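Local coordinates for de novo designed WSHC8 (Synthetic construct, PDB 6O35), which assembles, as a computationally designed hairpin of two long helices, into an eight-chain helical bundle built around a central pore, at the interface of chains A and B. Sequence-based numbering; all coordinates share one arbitrary frame. Chains: chain A/B, de novo designed WSHC8.

The interface of chains A and B. Residues chain A 85, 88-89, 92; chain B 14-15, 18, 22, 86-87, 90.
The second helix of chain A, residues 55-101, lies against both helices of chain B, 3-50 and 55-100, so that one ridge of chain A side chains settles over the groove between two helices of its neighbour. A:Leu88 is the knob. Its CG stands anti to the backbone N (chi1 -164°), which points the forked end into the groove. CD1 of A:Leu88 meets the ring of B:Tyr14 tip to tip, 3.3 Å from CE2. The same CD1 of A:Leu88 reaches CG2 of B:Val18 at 3.9 Å. CD2 of A:Leu88 is directed between B:Leu15 and B:Leu90 and touches CD2 of B:Leu87 at 3.7 Å. A branched leucine suits a groove walled by two helices, since each methyl meets different neighbours. One turn earlier, A:Ile85 presses CG2 on the methyl CB of B:Ala86 at 3.6 Å; the small alanine probably allows the backbones to approach here. The side chains of B:Leu90 and A:Glu89 cross at about a right angle, CD2 of B:Leu90 lying 3.6 Å from CB of A:Glu89. Glutamate suits this place because its aliphatic CB and CG lie against the methyl while the carboxylate lies further out. One turn beyond A:Leu88, the extended A:Gln92 brings its amide NE2 to the backbone O of B:Leu90 at 2.9 Å, its length and terminal amide suiting it to reach a main-chain carbonyl. This hydrogen bond is nearly straight (172°), with the acceptor in the amide plane but the donor above the carbonyl plane. An alanine here removes the amide and its bond, which would probably leave this part of the contact less firmly set. The patch joins neighbouring hairpins and so helps hold the designed octamer together.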
# COMPACT_ATOMS: atom_id res chain seq x y z
N ILE A 85 10.84 9.81 -10.72
CA ILE A 85 11.86 9.89 -9.68
C ILE A 85 12.77 8.67 -9.72
O ILE A 85 13.99 8.78 -9.62
CB ILE A 85 11.20 10.08 -8.30
CG1 ILE A 85 10.77 11.54 -8.13
CG2 ILE A 85 12.15 9.64 -7.19
CD1 ILE A 85 9.99 11.82 -6.87
N LEU A 88 14.99 8.83 -12.57
CA LEU A 88 15.95 9.89 -12.31
C LEU A 88 17.17 9.36 -11.56
O LEU A 88 18.31 9.70 -11.89
CB LEU A 88 15.29 11.01 -11.52
CG LEU A 88 16.02 12.35 -11.48
CD1 LEU A 88 15.78 13.12 -12.77
CD2 LEU A 88 15.57 13.16 -10.27
N GLU A 89 16.94 8.52 -10.55
CA GLU A 89 18.06 7.98 -9.78
C GLU A 89 18.93 7.07 -10.64
O GLU A 89 20.16 7.05 -10.49
CB GLU A 89 17.55 7.22 -8.56
CG GLU A 89 18.65 6.81 -7.60
CD GLU A 89 18.14 5.98 -6.44
OE1 GLU A 89 16.91 5.78 -6.35
OE2 GLU A 89 18.97 5.51 -5.64
N GLN A 92 21.24 9.01 -12.55
CA GLN A 92 22.35 9.44 -11.71
C GLN A 92 23.41 8.35 -11.61
O GLN A 92 24.61 8.64 -11.72
CB GLN A 92 21.85 9.82 -10.32
CG GLN A 92 21.16 11.18 -10.25
CD GLN A 92 20.88 11.62 -8.82
OE1 GLN A 92 20.75 10.79 -7.92
NE2 GLN A 92 20.79 12.93 -8.61
N TYR B 14 18.49 19.61 -15.07
CA TYR B 14 17.40 18.65 -15.28
C TYR B 14 16.66 18.38 -13.97
O TYR B 14 15.43 18.34 -13.95
CB TYR B 14 17.95 17.36 -15.88
CG TYR B 14 16.89 16.32 -16.14
CD1 TYR B 14 15.75 16.63 -16.87
CD2 TYR B 14 17.02 15.03 -15.65
CE1 TYR B 14 14.77 15.68 -17.11
CE2 TYR B 14 16.05 14.07 -15.88
CZ TYR B 14 14.93 14.40 -16.61
OH TYR B 14 13.96 13.45 -16.84
N LEU B 15 17.40 18.18 -12.88
CA LEU B 15 16.76 18.11 -11.57
C LEU B 15 15.91 19.34 -11.31
O LEU B 15 14.80 19.25 -10.77
CB LEU B 15 17.82 17.97 -10.48
CG LEU B 15 18.64 16.67 -10.47
CD1 LEU B 15 19.80 16.77 -9.50
CD2 LEU B 15 17.74 15.50 -10.12
N VAL B 18 12.65 18.89 -13.05
CA VAL B 18 11.80 17.92 -12.38
C VAL B 18 11.13 18.55 -11.16
O VAL B 18 9.93 18.35 -10.92
CB VAL B 18 12.62 16.68 -11.98
CG1 VAL B 18 11.78 15.72 -11.16
CG2 VAL B 18 13.17 15.99 -13.22
N GLN B 22 6.90 19.09 -10.73
CA GLN B 22 6.15 18.58 -9.59
C GLN B 22 5.40 19.69 -8.88
O GLN B 22 4.28 19.48 -8.39
CB GLN B 22 7.09 17.85 -8.63
CG GLN B 22 7.71 16.60 -9.22
CD GLN B 22 8.45 15.77 -8.20
N ALA B 86 12.05 12.64 -2.01
CA ALA B 86 12.90 11.81 -2.87
C ALA B 86 13.85 12.68 -3.69
O ALA B 86 15.07 12.46 -3.68
CB ALA B 86 12.03 10.95 -3.79
N LEU B 87 13.31 13.67 -4.40
CA LEU B 87 14.16 14.62 -5.12
C LEU B 87 15.20 15.24 -4.19
O LEU B 87 16.36 15.42 -4.58
CB LEU B 87 13.30 15.70 -5.75
CG LEU B 87 12.74 15.35 -7.13
CD1 LEU B 87 11.46 16.10 -7.40
CD2 LEU B 87 13.78 15.67 -8.20
N LEU B 90 17.79 12.86 -4.11
CA LEU B 90 18.49 12.89 -5.39
C LEU B 90 19.36 14.13 -5.51
O LEU B 90 20.49 14.06 -6.00
CB LEU B 90 17.48 12.83 -6.53
CG LEU B 90 16.55 11.61 -6.48
CD1 LEU B 90 15.35 11.78 -7.40
CD2 LEU B 90 17.31 10.34 -6.84